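Local coordinates for protein Mannose/sialic acid-binding lectin (Polygonatum cyrtonema, PDB 3A0C) that binds mannose as a bulb-type (beta-prism II) lectin with anti-HIV activity, at the interface of chains A and B. Sequence-based numbering; all coordinates share one arbitrary frame. Chains: chain A/B, Mannose/sialic acid-binding lectin.

The interface of chains A and B. Residues chain A 84-86, 88, 97-100, 102; chain B 84-86, 88, 97-100.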
loop_
_atom_site.group_PDB
_atom_site.type_symbol
_atom_site.label_atom_id
_atom_site.label_comp_id
_atom_site.label_asym_id
_atom_site.label_seq_id
_atom_site.Cartn_x
_atom_site.Cartn_y
_atom_site.Cartn_z
ATOM N N HIS A 84 1.087 9.206 -9.560
ATOM C CA HIS A 84 0.282 8.740 -8.430
ATOM C C HIS A 84 1.187 7.888 -7.542
ATOM O O HIS A 84 1.941 7.063 -8.041
ATOM C CB HIS A 84 -0.921 7.927 -8.917
ATOM C CG HIS A 84 -2.034 8.768 -9.471
ATOM N ND1 HIS A 84 -2.760 9.654 -8.697
ATOM C CD2 HIS A 84 -2.522 8.880 -10.729
ATOM C CE1 HIS A 84 -3.643 10.275 -9.458
ATOM N NE2 HIS A 84 -3.520 9.824 -10.695
ATOM N N TYR A 85 1.122 8.124 -6.231
ATOM C CA TYR A 85 1.935 7.416 -5.246
ATOM C C TYR A 85 1.072 6.874 -4.114
ATOM O O TYR A 85 -0.143 7.127 -4.058
ATOM C CB TYR A 85 2.994 8.354 -4.659
ATOM C CG TYR A 85 3.973 8.876 -5.678
ATOM C CD1 TYR A 85 3.573 9.788 -6.662
ATOM C CD2 TYR A 85 5.294 8.432 -5.686
ATOM C CE1 TYR A 85 4.473 10.245 -7.641
ATOM C CE2 TYR A 85 6.208 8.879 -6.655
ATOM C CZ TYR A 85 5.789 9.784 -7.631
ATOM O OH TYR A 85 6.678 10.223 -8.589
ATOM N N VAL A 86 1.706 6.144 -3.199
ATOM C CA VAL A 86 0.986 5.546 -2.087
ATOM C C VAL A 86 1.870 5.520 -0.834
ATOM O O VAL A 86 3.083 5.340 -0.922
ATOM C CB VAL A 86 0.520 4.072 -2.452
ATOM C CG1 VAL A 86 1.733 3.136 -2.576
ATOM C CG2 VAL A 86 -0.474 3.549 -1.426
ATOM N N VAL A 88 2.365 3.482 2.558
ATOM C CA VAL A 88 1.996 2.195 3.143
ATOM C C VAL A 88 2.568 1.886 4.541
ATOM O O VAL A 88 3.783 1.938 4.760
ATOM C CB VAL A 88 2.406 1.015 2.159
ATOM C CG1 VAL A 88 2.024 -0.352 2.733
ATOM C CG2 VAL A 88 1.751 1.224 0.812
ATOM N N ILE A 97 6.665 5.115 1.179
ATOM C CA ILE A 97 5.988 5.818 0.089
ATOM C C ILE A 97 6.514 5.167 -1.196
ATOM O O ILE A 97 7.734 5.068 -1.402
ATOM C CB ILE A 97 6.343 7.342 0.055
ATOM C CG1 ILE A 97 5.787 8.050 1.294
ATOM C CG2 ILE A 97 5.788 7.996 -1.207
ATOM C CD1 ILE A 97 6.060 9.558 1.334
ATOM N N TYR A 98 5.602 4.701 -2.043
ATOM C CA TYR A 98 5.985 4.078 -3.311
ATOM C C TYR A 98 5.370 4.828 -4.485
ATOM O O TYR A 98 4.325 5.463 -4.344
ATOM C CB TYR A 98 5.514 2.611 -3.388
ATOM C CG TYR A 98 6.112 1.652 -2.371
ATOM C CD1 TYR A 98 5.463 1.395 -1.153
ATOM C CD2 TYR A 98 7.267 0.929 -2.667
ATOM C CE1 TYR A 98 5.940 0.435 -0.274
ATOM C CE2 TYR A 98 7.753 -0.033 -1.792
ATOM C CZ TYR A 98 7.084 -0.279 -0.604
ATOM O OH TYR A 98 7.540 -1.270 0.233
ATOM N N GLY A 99 6.009 4.733 -5.643
ATOM C CA GLY A 99 5.507 5.394 -6.837
ATOM C C GLY A 99 6.595 5.615 -7.876
ATOM O O GLY A 99 7.783 5.510 -7.556
ATOM N N PRO A 100 6.227 5.956 -9.125
ATOM C CA PRO A 100 4.837 6.138 -9.571
ATOM C C PRO A 100 4.080 4.811 -9.755
ATOM O O PRO A 100 4.502 3.754 -9.287
ATOM C CB PRO A 100 4.988 6.880 -10.910
ATOM C CG PRO A 100 6.389 7.436 -10.886
ATOM C CD PRO A 100 7.167 6.344 -10.194
ATOM N N VAL A 102 2.897 1.552 -11.613
ATOM C CA VAL A 102 3.529 0.658 -12.582
ATOM C C VAL A 102 2.486 -0.136 -13.357
ATOM O O VAL A 102 2.650 -0.403 -14.545
ATOM C CB VAL A 102 4.472 -0.346 -11.869
ATOM C CG1 VAL A 102 4.952 -1.421 -12.852
ATOM C CG2 VAL A 102 5.656 0.414 -11.232
ATOM N N HIS B 84 12.235 -1.823 -4.515
ATOM C CA HIS B 84 11.164 -2.366 -3.682
ATOM C C HIS B 84 9.870 -1.743 -4.184
ATOM O O HIS B 84 9.819 -0.546 -4.477
ATOM C CB HIS B 84 11.379 -2.038 -2.206
ATOM C CG HIS B 84 12.448 -2.859 -1.563
ATOM N ND1 HIS B 84 12.322 -4.216 -1.370
ATOM C CD2 HIS B 84 13.673 -2.526 -1.099
ATOM C CE1 HIS B 84 13.423 -4.685 -0.814
ATOM N NE2 HIS B 84 14.259 -3.679 -0.638
ATOM N N TYR B 85 8.842 -2.573 -4.320
ATOM C CA TYR B 85 7.541 -2.140 -4.818
ATOM C C TYR B 85 6.432 -2.642 -3.912
ATOM O O TYR B 85 6.682 -3.384 -2.978
ATOM C CB TYR B 85 7.301 -2.684 -6.226
ATOM C CG TYR B 85 8.284 -2.188 -7.261
ATOM C CD1 TYR B 85 9.611 -2.635 -7.279
ATOM C CD2 TYR B 85 7.891 -1.246 -8.209
ATOM C CE1 TYR B 85 10.512 -2.148 -8.220
ATOM C CE2 TYR B 85 8.784 -0.756 -9.149
ATOM C CZ TYR B 85 10.085 -1.208 -9.149
ATOM O OH TYR B 85 10.949 -0.693 -10.080
ATOM N N VAL B 86 5.203 -2.250 -4.216
ATOM C CA VAL B 86 4.050 -2.654 -3.412
ATOM C C VAL B 86 2.805 -2.879 -4.293
ATOM O O VAL B 86 2.610 -2.211 -5.314
ATOM C CB VAL B 86 3.732 -1.573 -2.298
ATOM C CG1 VAL B 86 3.213 -0.281 -2.940
ATOM C CG2 VAL B 86 2.726 -2.120 -1.287
ATOM N N VAL B 88 -1.171 -2.711 -4.091
ATOM C CA VAL B 88 -2.236 -2.170 -3.244
ATOM C C VAL B 88 -3.693 -2.312 -3.716
ATOM O O VAL B 88 -4.068 -1.833 -4.792
ATOM C CB VAL B 88 -2.002 -0.656 -2.951
ATOM C CG1 VAL B 88 -3.052 -0.139 -1.984
ATOM C CG2 VAL B 88 -0.620 -0.441 -2.368
ATOM N N ILE B 97 0.108 -1.505 -8.584
ATOM C CA ILE B 97 1.494 -1.791 -8.211
ATOM C C ILE B 97 2.232 -0.432 -8.289
ATOM O O ILE B 97 2.178 0.245 -9.330
ATOM C CB ILE B 97 2.183 -2.783 -9.191
ATOM C CG1 ILE B 97 1.544 -4.165 -9.074
ATOM C CG2 ILE B 97 3.662 -2.885 -8.878
ATOM C CD1 ILE B 97 2.219 -5.226 -9.934
ATOM N N TYR B 98 2.876 -0.032 -7.184
ATOM C CA TYR B 98 3.637 1.222 -7.116
ATOM C C TYR B 98 5.115 0.939 -6.821
ATOM O O TYR B 98 5.445 -0.074 -6.210
ATOM C CB TYR B 98 3.119 2.137 -6.010
ATOM C CG TYR B 98 1.714 2.656 -6.168
ATOM C CD1 TYR B 98 0.631 1.997 -5.583
ATOM C CD2 TYR B 98 1.470 3.856 -6.833
ATOM C CE1 TYR B 98 -0.659 2.526 -5.650
ATOM C CE2 TYR B 98 0.178 4.395 -6.904
ATOM C CZ TYR B 98 -0.878 3.729 -6.311
ATOM O OH TYR B 98 -2.135 4.293 -6.376
ATOM N N GLY B 99 5.994 1.844 -7.249
ATOM C CA GLY B 99 7.418 1.668 -7.005
ATOM C C GLY B 99 8.277 2.465 -7.968
ATOM O O GLY B 99 7.768 2.930 -8.991
ATOM N N PRO B 100 9.585 2.643 -7.680
ATOM C CA PRO B 100 10.272 2.123 -6.487
ATOM C C PRO B 100 9.915 2.899 -5.219
ATOM O O PRO B 100 8.901 3.623 -5.177
ATOM C CB PRO B 100 11.762 2.262 -6.841
ATOM C CG PRO B 100 11.770 2.327 -8.361
ATOM C CD PRO B 100 10.566 3.192 -8.634
#
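The two-fold interface of chains A and B is fastened by backbone at the point where the two chains cross, with side chains packed around it. Main-chain hydrogen bonds form the fastening. The amide N of A:Gly99 gives its hydrogen to the carbonyl O of B:Pro100 at 3.1 Å, nearly along the C=O axis; B:Gly99 N gives the twin bond to A:Pro100 O, its donor in the carbonyl plane. Further along, A:Val102 N meets B:Ile97 O at 2.7 Å, again almost in line with the carbonyl and 165° at the hydrogen, which places the start of strand 101-104 of chain A beside the end of strand 95-98 of chain B. Between the paired glycines the two carbonyl oxygens, A:Gly99 O and B:Gly99 O, lie 3.0 Å apart; both can only accept, so this close approach is presumably repulsive and paid for by the flanking bonds.

Apolar packing surrounds this core. A:Tyr98 and B:Tyr98 both set CG anti to the carbonyl carbon (chi1 -63° in A:Tyr98) and cross B:Val86 and A:Val86, respectively, obliquely. B:Val86 lays CB over one face of the A:Tyr98 ring, 3.7 Å from its centroid and towards the rim, while its CG1 reaches CD1 of that ring at 3.3 Å. That methyl occupies the crowded position between backbone N and carbonyl carbon (chi1 69°), which leaves CG2 to point tip to tip at A:Val88 CG2. B:His84 O lies in plane at the ring's edge, 3.4 Å from CE2 of A:Tyr98; contacts on face and edge together would restrain the ring's tilt. At the axis A:Tyr98 CB and B:Tyr98 CB touch at 3.6 Å. The side chain of A:Val102 crosses that of B:Tyr85 at about a right angle, its CG2 touching ring atom CE2.

In the fold, the cis peptides before A:Pro100 and B:Pro100 lie in extended linkers between strands 95-98 and 101-104, which carry each C-terminal segment from its own beta-prism II domain over to the other chain.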